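Local coordinates for oxysterol-binding protein homolog 1 (Saccharomyces cerevisiae, PDB 5H28) that transfers sterols and other lipids between membranes without vesicles, its ankyrin-repeat domain, the part described here, targeting it to the nucleus-vacuole junction, at residues 89-94 / 113-118; 122-127 / 135-140; 193-198 / 223-228. One frame throughout, in Å; residues are numbered along the deposited sequence.

Interaction 1 (89-94 / 113-118)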
loop_
_atom_site.group_PDB
_atom_site.type_symbol
_atom_site.label_atom_id
_atom_site.label_comp_id
_atom_site.label_asym_id
_atom_site.label_seq_id
_atom_site.Cartn_x
_atom_site.Cartn_y
_atom_site.Cartn_z
ATOM N N PRO A 89 14.634 1.525 -0.276
ATOM C CA PRO A 89 15.625 0.482 -0.007
ATOM C C PRO A 89 15.430 -0.700 -0.958
ATOM O O PRO A 89 16.397 -1.344 -1.361
ATOM C CB PRO A 89 15.345 0.122 1.449
ATOM C CG PRO A 89 14.968 1.463 2.028
ATOM C CD PRO A 89 14.021 2.003 0.976
ATOM N N LEU A 90 14.177 -0.970 -1.317
ATOM C CA LEU A 90 13.863 -2.067 -2.230
ATOM C C LEU A 90 14.454 -1.793 -3.616
ATOM O O LEU A 90 14.939 -2.714 -4.271
ATOM C CB LEU A 90 12.348 -2.260 -2.328
ATOM C CG LEU A 90 11.860 -3.460 -3.146
ATOM C CD1 LEU A 90 12.305 -4.768 -2.499
ATOM C CD2 LEU A 90 10.341 -3.407 -3.249
ATOM N N HIS A 91 14.415 -0.538 -4.063
ATOM C CA HIS A 91 14.993 -0.189 -5.363
ATOM C C HIS A 91 16.490 -0.476 -5.342
ATOM O O HIS A 91 17.048 -1.028 -6.291
ATOM C CB HIS A 91 14.836 1.302 -5.678
ATOM C CG HIS A 91 13.478 1.699 -6.168
ATOM N ND1 HIS A 91 12.446 2.021 -5.315
ATOM C CD2 HIS A 91 13.006 1.897 -7.422
ATOM C CE1 HIS A 91 11.398 2.407 -6.022
ATOM N NE2 HIS A 91 11.712 2.343 -7.303
ATOM N N ILE A 92 17.137 -0.073 -4.254
ATOM C CA ILE A 92 18.570 -0.264 -4.106
ATOM C C ILE A 92 18.926 -1.746 -4.039
ATOM O O ILE A 92 19.877 -2.193 -4.679
ATOM C CB ILE A 92 19.092 0.461 -2.832
ATOM C CG1 ILE A 92 18.735 1.953 -2.888
ATOM C CG2 ILE A 92 20.595 0.264 -2.691
ATOM C CD1 ILE A 92 19.293 2.715 -4.077
ATOM N N ALA A 93 18.158 -2.508 -3.270
ATOM C CA ALA A 93 18.414 -3.934 -3.133
ATOM C C ALA A 93 18.252 -4.661 -4.463
ATOM O O ALA A 93 19.043 -5.543 -4.796
ATOM C CB ALA A 93 17.480 -4.532 -2.090
ATOM N N ALA A 94 17.220 -4.297 -5.216
ATOM C CA ALA A 94 16.960 -4.919 -6.508
ATOM C C ALA A 94 18.084 -4.612 -7.492
ATOM O O ALA A 94 18.589 -5.502 -8.172
ATOM C CB ALA A 94 15.630 -4.428 -7.065
ATOM N N ASP A 113 5.905 -2.021 -2.601
ATOM C CA ASP A 113 6.741 -2.274 -3.766
ATOM C C ASP A 113 6.295 -1.533 -5.022
ATOM O O ASP A 113 6.833 -1.762 -6.098
ATOM C CB ASP A 113 6.825 -3.788 -4.037
ATOM C CG ASP A 113 5.468 -4.426 -4.300
ATOM O OD1 ASP A 113 4.437 -3.837 -3.917
ATOM O OD2 ASP A 113 5.435 -5.537 -4.880
ATOM N N CYS A 114 5.330 -0.627 -4.883
ATOM C CA CYS A 114 4.838 0.127 -6.034
ATOM C C CYS A 114 5.373 1.549 -6.112
ATOM O O CYS A 114 5.011 2.298 -7.015
ATOM C CB CYS A 114 3.311 0.167 -6.032
ATOM S SG CYS A 114 2.550 -1.428 -6.356
ATOM N N VAL A 115 6.226 1.930 -5.170
ATOM C CA VAL A 115 6.793 3.271 -5.175
ATOM C C VAL A 115 7.616 3.504 -6.446
ATOM O O VAL A 115 8.397 2.648 -6.862
ATOM C CB VAL A 115 7.691 3.495 -3.936
ATOM C CG1 VAL A 115 8.329 4.876 -3.994
ATOM C CG2 VAL A 115 6.866 3.355 -2.660
ATOM N N LEU A 116 7.436 4.668 -7.064
ATOM C CA LEU A 116 8.175 5.005 -8.277
ATOM C C LEU A 116 9.289 5.982 -7.925
ATOM O O LEU A 116 9.087 6.879 -7.107
ATOM C CB LEU A 116 7.243 5.664 -9.303
ATOM C CG LEU A 116 5.998 4.874 -9.709
ATOM C CD1 LEU A 116 5.122 5.717 -10.626
ATOM C CD2 LEU A 116 6.419 3.594 -10.391
ATOM N N ASN A 117 10.467 5.801 -8.515
ATOM C CA ASN A 117 11.557 6.734 -8.251
ATOM C C ASN A 117 11.414 7.907 -9.225
ATOM O O ASN A 117 10.427 7.977 -9.963
ATOM C CB ASN A 117 12.939 6.051 -8.366
ATOM C CG ASN A 117 13.233 5.504 -9.753
ATOM O OD1 ASN A 117 12.551 5.823 -10.720
ATOM N ND2 ASN A 117 14.276 4.679 -9.851
ATOM N N ASN A 118 12.369 8.831 -9.224
ATOM C CA ASN A 118 12.278 10.000 -10.103
ATOM C C ASN A 118 12.236 9.669 -11.588
ATOM O O ASN A 118 11.720 10.458 -12.386
ATOM C CB ASN A 118 13.424 10.979 -9.823
ATOM C CG ASN A 118 13.301 11.651 -8.467
ATOM O OD1 ASN A 118 14.074 12.551 -8.137
ATOM N ND2 ASN A 118 12.327 11.218 -7.675
#
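Leu90 and His91 complete the Thr-Pro-Leu-His motif that starts helix 89-95 of an ankyrin repeat, and both lean on the loop 113-118. The two residues touch it in different ways. CD2 of Leu90 rests 3.6 Å from CB of Asp113, the two side chains lying alongside and pointing the same way. A branched aliphatic suits this place, since only the aliphatic part of Asp113 is met here; the carboxylate turns away to Arg171 and Arg140. The imidazole of His91 reaches Val115 with its edge, CE1 coming within 3.1 Å of the backbone O, near the ring plane. On the Asn117 side, the ring and the amide are only 22° apart, and CD2 of His91 lies 3.9 Å from ND2 of Asn117. Asn117 is itself held by the backbone N of Leu121 at OD1 and by Asn87 at ND2. ND1 of His91 pairs with OG1 of Thr88, just before the helix, and NE2 with the backbone O of Leu121, further along the same loop. An alanine in place of His91 would probably leave the Leu121 carbonyl and the Thr88 hydroxyl without these mates and open a gap beside the Val115 carbonyl. Since a carbonyl oxygen can only accept, the bond to Leu121 is consistent with a proton on NE2; against 113-118 the buried imidazole only packs, and its polar tie to the loop runs through Leu121.

Interaction 2 (122-127 / 135-140)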
loop_
_atom_site.group_PDB
_atom_site.type_symbol
_atom_site.label_atom_id
_atom_site.label_comp_id
_atom_site.label_asym_id
_atom_site.label_seq_id
_atom_site.Cartn_x
_atom_site.Cartn_y
_atom_site.Cartn_z
ATOM N N GLN A 122 9.696 1.294 -10.878
ATOM C CA GLN A 122 9.391 0.530 -9.674
ATOM C C GLN A 122 10.648 -0.280 -9.397
ATOM O O GLN A 122 11.471 -0.470 -10.289
ATOM C CB GLN A 122 8.215 -0.416 -9.903
ATOM C CG GLN A 122 6.860 0.257 -9.835
ATOM C CD GLN A 122 5.716 -0.723 -10.008
ATOM O OE1 GLN A 122 5.783 -1.861 -9.540
ATOM N NE2 GLN A 122 4.653 -0.282 -10.670
ATOM N N ALA A 123 10.794 -0.760 -8.169
ATOM C CA ALA A 123 11.971 -1.536 -7.800
ATOM C C ALA A 123 12.213 -2.731 -8.718
ATOM O O ALA A 123 13.353 -3.008 -9.081
ATOM C CB ALA A 123 11.850 -2.009 -6.353
ATOM N N ILE A 124 11.152 -3.428 -9.108
ATOM C CA ILE A 124 11.324 -4.600 -9.965
ATOM C C ILE A 124 12.005 -4.259 -11.287
ATOM O O ILE A 124 12.730 -5.083 -11.847
ATOM C CB ILE A 124 9.971 -5.308 -10.237
ATOM C CG1 ILE A 124 10.212 -6.586 -11.048
ATOM C CG2 ILE A 124 9.009 -4.364 -10.947
ATOM C CD1 ILE A 124 8.982 -7.458 -11.207
ATOM N N GLU A 125 11.791 -3.040 -11.771
ATOM C CA GLU A 125 12.390 -2.600 -13.026
ATOM C C GLU A 125 13.862 -2.238 -12.876
ATOM O O GLU A 125 14.535 -1.955 -13.867
ATOM C CB GLU A 125 11.636 -1.394 -13.577
ATOM C CG GLU A 125 10.153 -1.620 -13.765
ATOM C CD GLU A 125 9.454 -0.372 -14.245
ATOM O OE1 GLU A 125 9.514 -0.072 -15.458
ATOM O OE2 GLU A 125 8.859 0.322 -13.400
ATOM N N MET A 126 14.360 -2.238 -11.642
ATOM C CA MET A 126 15.762 -1.915 -11.384
ATOM C C MET A 126 16.631 -3.162 -11.521
ATOM O O MET A 126 17.855 -3.069 -11.604
ATOM C CB MET A 126 15.939 -1.359 -9.966
ATOM C CG MET A 126 15.145 -0.101 -9.652
ATOM S SD MET A 126 15.734 1.368 -10.517
ATOM C CE MET A 126 17.227 1.752 -9.569
ATOM N N CYS A 127 15.995 -4.329 -11.541
ATOM C CA CYS A 127 16.720 -5.592 -11.637
ATOM C C CYS A 127 17.462 -5.832 -12.941
ATOM O O CYS A 127 16.903 -5.686 -14.029
ATOM C CB CYS A 127 15.773 -6.778 -11.430
ATOM S SG CYS A 127 15.021 -6.924 -9.811
ATOM N N MET A 135 11.188 -13.447 -9.177
ATOM C CA MET A 135 10.796 -13.696 -7.796
ATOM C C MET A 135 9.920 -12.553 -7.282
ATOM O O MET A 135 8.943 -12.778 -6.565
ATOM C CB MET A 135 12.048 -13.861 -6.929
ATOM C CG MET A 135 11.792 -13.964 -5.435
ATOM S SD MET A 135 11.844 -12.362 -4.612
ATOM C CE MET A 135 13.594 -12.005 -4.676
ATOM N N MET A 136 10.260 -11.325 -7.657
ATOM C CA MET A 136 9.479 -10.170 -7.225
ATOM C C MET A 136 8.094 -10.201 -7.855
ATOM O O MET A 136 7.103 -9.847 -7.214
ATOM C CB MET A 136 10.195 -8.874 -7.606
ATOM C CG MET A 136 11.520 -8.680 -6.877
ATOM S SD MET A 136 12.330 -7.133 -7.346
ATOM C CE MET A 136 11.342 -5.942 -6.448
ATOM N N GLN A 137 8.034 -10.633 -9.112
ATOM C CA GLN A 137 6.774 -10.713 -9.842
ATOM C C GLN A 137 5.860 -11.756 -9.213
ATOM O O GLN A 137 4.664 -11.519 -9.036
ATOM C CB GLN A 137 7.043 -11.079 -11.305
ATOM C CG GLN A 137 5.794 -11.194 -12.162
ATOM C CD GLN A 137 5.078 -9.872 -12.327
ATOM O OE1 GLN A 137 5.639 -8.909 -12.855
ATOM N NE2 GLN A 137 3.830 -9.814 -11.875
ATOM N N VAL A 138 6.425 -12.909 -8.879
ATOM C CA VAL A 138 5.649 -13.978 -8.272
ATOM C C VAL A 138 5.172 -13.572 -6.882
ATOM O O VAL A 138 4.018 -13.813 -6.527
ATOM C CB VAL A 138 6.467 -15.285 -8.192
ATOM C CG1 VAL A 138 5.671 -16.363 -7.471
ATOM C CG2 VAL A 138 6.819 -15.755 -9.598
ATOM N N LYS A 139 6.043 -12.945 -6.095
ATOM C CA LYS A 139 5.643 -12.517 -4.758
ATOM C C LYS A 139 4.533 -11.475 -4.847
ATOM O O LYS A 139 3.587 -11.492 -4.059
ATOM C CB LYS A 139 6.838 -11.955 -3.984
ATOM C CG LYS A 139 7.724 -13.033 -3.376
ATOM C CD LYS A 139 8.827 -12.424 -2.533
ATOM C CE LYS A 139 9.571 -13.484 -1.742
ATOM N NZ LYS A 139 8.678 -14.160 -0.752
ATOM N N ARG A 140 4.634 -10.571 -5.812
ATOM C CA ARG A 140 3.593 -9.568 -5.968
ATOM C C ARG A 140 2.273 -10.216 -6.374
ATOM O O ARG A 140 1.215 -9.861 -5.845
ATOM C CB ARG A 140 3.975 -8.519 -7.015
ATOM C CG ARG A 140 2.805 -7.595 -7.345
ATOM C CD ARG A 140 3.192 -6.439 -8.240
ATOM N NE ARG A 140 4.033 -5.471 -7.547
ATOM C CZ ARG A 140 4.446 -4.331 -8.088
ATOM N NH1 ARG A 140 5.212 -3.505 -7.395
ATOM N NH2 ARG A 140 4.086 -4.017 -9.325
#
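Gln122 presents its amide oxygen to the edge of the Arg140 guanidinium rather than to a face, with the amide and guanidinium planes 39° apart and the two side chains crossing at about a right angle. OE1 of Gln122 lies near the guanidinium plane and accepts from both terminal nitrogens of Arg140, NH1 and NH2, each 2.8 Å away. Sharing one acceptor bends both bonds to about 140° at the hydrogen. NH2 lies in the carbonyl plane on a lone pair of OE1, whereas NH1 is tilted out of it. The remaining nitrogen, NE, makes a salt bridge with Asp113, which should further restrict rotation of the guanidinium; arginine suits the place because it can serve an amide and a carboxylate at once.

Beside this polar bridge the contact is mainly packing. Met136 and Ile124 slide past each other in opposite directions, CD1 of Ile124 lying 4.1 Å from CB of Met136. The bend at chi3 of Met136 (76°) brings its CE to 3.7 Å from the backbone N of Ile124 and 4.0 Å from CB of Ala123. Its sulphur meets that of Cys127, SD to SG, at 3.7 Å. An unbranched, flexible thioether lets one side chain meet all three residues. Segment 122-127 lies between helix 89-95, where Ala123 touches Leu90 and His91, and the long helix 130-156, while Met136 also reaches Val102 on helix 99-106.

Interaction 3 (193-198 / 223-228)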
loop_
_atom_site.group_PDB
_atom_site.type_symbol
_atom_site.label_atom_id
_atom_site.label_comp_id
_atom_site.label_asym_id
_atom_site.label_seq_id
_atom_site.Cartn_x
_atom_site.Cartn_y
_atom_site.Cartn_z
ATOM N N PHE A 193 -22.982 -4.816 -4.375
ATOM C CA PHE A 193 -23.764 -4.267 -3.278
ATOM C C PHE A 193 -25.009 -3.529 -3.741
ATOM O O PHE A 193 -25.943 -3.333 -2.968
ATOM C CB PHE A 193 -22.879 -3.418 -2.366
ATOM C CG PHE A 193 -22.075 -4.249 -1.414
ATOM C CD1 PHE A 193 -22.664 -4.775 -0.265
ATOM C CD2 PHE A 193 -20.757 -4.583 -1.702
ATOM C CE1 PHE A 193 -21.958 -5.624 0.576
ATOM C CE2 PHE A 193 -20.038 -5.436 -0.867
ATOM C CZ PHE A 193 -20.640 -5.959 0.277
ATOM N N VAL A 194 -25.033 -3.133 -5.009
ATOM C CA VAL A 194 -26.226 -2.497 -5.549
ATOM C C VAL A 194 -27.265 -3.623 -5.641
ATOM O O VAL A 194 -28.429 -3.452 -5.260
ATOM C CB VAL A 194 -25.960 -1.900 -6.949
ATOM C CG1 VAL A 194 -27.276 -1.553 -7.629
ATOM C CG2 VAL A 194 -25.116 -0.641 -6.819
ATOM N N LYS A 195 -26.832 -4.784 -6.124
ATOM C CA LYS A 195 -27.721 -5.938 -6.237
ATOM C C LYS A 195 -28.165 -6.428 -4.858
ATOM O O LYS A 195 -29.289 -6.911 -4.700
ATOM C CB LYS A 195 -27.032 -7.068 -7.013
ATOM C CG LYS A 195 -26.849 -6.734 -8.493
ATOM C CD LYS A 195 -26.183 -7.848 -9.286
ATOM C CE LYS A 195 -24.696 -7.956 -8.980
ATOM N NZ LYS A 195 -24.030 -8.930 -9.893
ATOM N N LYS A 196 -27.292 -6.281 -3.861
ATOM C CA LYS A 196 -27.600 -6.703 -2.494
ATOM C C LYS A 196 -28.549 -5.693 -1.843
ATOM O O LYS A 196 -29.222 -6.003 -0.859
ATOM C CB LYS A 196 -26.307 -6.814 -1.671
ATOM C CG LYS A 196 -26.423 -7.622 -0.374
ATOM C CD LYS A 196 -25.065 -7.736 0.317
ATOM C CE LYS A 196 -25.074 -8.765 1.447
ATOM N NZ LYS A 196 -26.006 -8.406 2.548
ATOM N N ARG A 197 -28.592 -4.486 -2.405
ATOM C CA ARG A 197 -29.441 -3.404 -1.916
ATOM C C ARG A 197 -29.001 -2.869 -0.550
ATOM O O ARG A 197 -29.815 -2.376 0.235
ATOM C CB ARG A 197 -30.909 -3.857 -1.895
ATOM C CG ARG A 197 -31.427 -4.196 -3.292
ATOM C CD ARG A 197 -32.820 -4.813 -3.310
ATOM N NE ARG A 197 -33.883 -3.859 -3.000
ATOM C CZ ARG A 197 -34.517 -3.794 -1.834
ATOM N NH1 ARG A 197 -35.472 -2.893 -1.647
ATOM N NH2 ARG A 197 -34.199 -4.632 -0.856
ATOM N N ASP A 198 -27.700 -2.972 -0.284
ATOM C CA ASP A 198 -27.099 -2.476 0.956
ATOM C C ASP A 198 -26.638 -1.061 0.613
ATOM O O ASP A 198 -25.508 -0.863 0.162
ATOM C CB ASP A 198 -25.892 -3.337 1.339
ATOM C CG ASP A 198 -25.268 -2.932 2.671
ATOM O OD1 ASP A 198 -25.515 -1.803 3.147
ATOM O OD2 ASP A 198 -24.504 -3.745 3.232
ATOM N N ILE A 223 -25.998 1.544 -11.899
ATOM C CA ILE A 223 -27.372 2.034 -11.968
ATOM C C ILE A 223 -28.326 1.082 -12.695
ATOM O O ILE A 223 -29.525 1.051 -12.409
ATOM C CB ILE A 223 -27.421 3.432 -12.640
ATOM C CG1 ILE A 223 -28.791 4.075 -12.420
ATOM C CG2 ILE A 223 -27.134 3.306 -14.131
ATOM C CD1 ILE A 223 -28.846 5.535 -12.815
ATOM N N GLU A 224 -27.793 0.297 -13.623
ATOM C CA GLU A 224 -28.618 -0.635 -14.379
ATOM C C GLU A 224 -28.951 -1.886 -13.571
ATOM O O GLU A 224 -29.717 -2.735 -14.019
ATOM C CB GLU A 224 -27.910 -1.012 -15.684
ATOM C CG GLU A 224 -27.521 0.200 -16.518
ATOM C CD GLU A 224 -26.758 -0.168 -17.776
ATOM O OE1 GLU A 224 -25.814 -0.982 -17.685
ATOM O OE2 GLU A 224 -27.095 0.368 -18.854
ATOM N N LEU A 225 -28.379 -1.989 -12.375
ATOM C CA LEU A 225 -28.619 -3.136 -11.506
ATOM C C LEU A 225 -29.637 -2.817 -10.414
ATOM O O LEU A 225 -29.944 -3.656 -9.561
ATOM C CB LEU A 225 -27.298 -3.607 -10.896
ATOM C CG LEU A 225 -26.290 -4.107 -11.938
ATOM C CD1 LEU A 225 -24.975 -4.462 -11.257
ATOM C CD2 LEU A 225 -26.860 -5.319 -12.669
ATOM N N VAL A 226 -30.148 -1.592 -10.438
ATOM C CA VAL A 226 -31.165 -1.166 -9.487
ATOM C C VAL A 226 -32.487 -1.722 -10.013
ATOM O O VAL A 226 -32.661 -1.853 -11.228
ATOM C CB VAL A 226 -31.264 0.378 -9.424
ATOM C CG1 VAL A 226 -32.426 0.797 -8.537
ATOM C CG2 VAL A 226 -29.967 0.963 -8.892
ATOM N N ARG A 227 -33.401 -2.070 -9.111
ATOM C CA ARG A 227 -34.704 -2.587 -9.526
ATOM C C ARG A 227 -35.350 -1.585 -10.472
ATOM O O ARG A 227 -35.279 -0.377 -10.248
ATOM C CB ARG A 227 -35.630 -2.788 -8.325
ATOM C CG ARG A 227 -35.329 -3.989 -7.452
ATOM C CD ARG A 227 -36.534 -4.280 -6.565
ATOM N NE ARG A 227 -37.689 -4.710 -7.354
ATOM C CZ ARG A 227 -38.947 -4.692 -6.923
ATOM N NH1 ARG A 227 -39.229 -4.260 -5.701
ATOM N NH2 ARG A 227 -39.926 -5.115 -7.713
ATOM N N LYS A 228 -35.980 -2.087 -11.526
ATOM C CA LYS A 228 -36.632 -1.220 -12.498
ATOM C C LYS A 228 -37.910 -0.617 -11.922
ATOM O O LYS A 228 -38.990 -1.186 -12.078
ATOM C CB LYS A 228 -36.971 -2.008 -13.766
ATOM C CG LYS A 228 -35.795 -2.735 -14.406
ATOM C CD LYS A 228 -34.676 -1.784 -14.800
ATOM C CE LYS A 228 -33.663 -2.479 -15.700
ATOM N NZ LYS A 228 -33.165 -3.751 -15.111
HETATM O O HOH W 1 -30.772 -3.852 -6.808
#
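Two successive side chains of helix 189-196 meet Leu225: Val194 crosses it at about a right angle and Lys195 obliquely. CG1 of Val194 is anti to its backbone N (chi1 166°) and lies 3.9 Å from CB of Leu225; the same methyl is 3.9 Å from CG2 of Val226. Lys195 contributes the hydrocarbon part of its chain, with CG 4.0 Å from CB of Leu225 and the carbons beyond running beside CD1. Its NZ pairs with Glu192, an arrangement that lets a lysine cover a leucine at the exposed side while its charge stays matched. Compact, branched Val194 suits the inner side, where it also packs on Leu246 of helix 241-256.

A water joins the backbones, donating to Val194 O at 2.8 Å and to Leu225 O at 2.9 Å. Val194 O lies at the C-terminal end of its helix, which closes in a Schellman motif: Asp198 N bonds Phe193 O, and Arg197, with positive phi, makes a weak bond from its N to Val194 O. Next to that turn Arg197 and Arg227 approach without pairing, NH1 to NH1 5.7 Å. The salt bridge of Arg197 NE to Asp243 probably eases this like-charge proximity. The direct contact thus rests on apolar packing, with water reconciling two carbonyls that could not bond each other and the charges of Lys195 and Arg197 matched by Glu192 and Asp243.

Interactions 1 and 2 adjoin, their centres 9 Å apart, and share the loop between helices 99-106 and 130-156, which supplies 113-118 to the first and 122-127 to the second. Besides the Asp113-Arg140 salt bridge, CD2 of Leu116 packs 3.4 Å from CG of Gln122 where they meet. Interaction 3 lies about 42 Å from interaction 1 and 39 Å from interaction 2, centre to centre, in another part of the elongated repeat domain. Interaction 1 is the buried one; 2 and 3 are partly buried and reach the surface. Their chemistry differs accordingly: edge-on imidazole contact in the first, a direct two-nitrogen grip on an amide in the second, and water-mediated backbone linkage with an exposed lysine in the third.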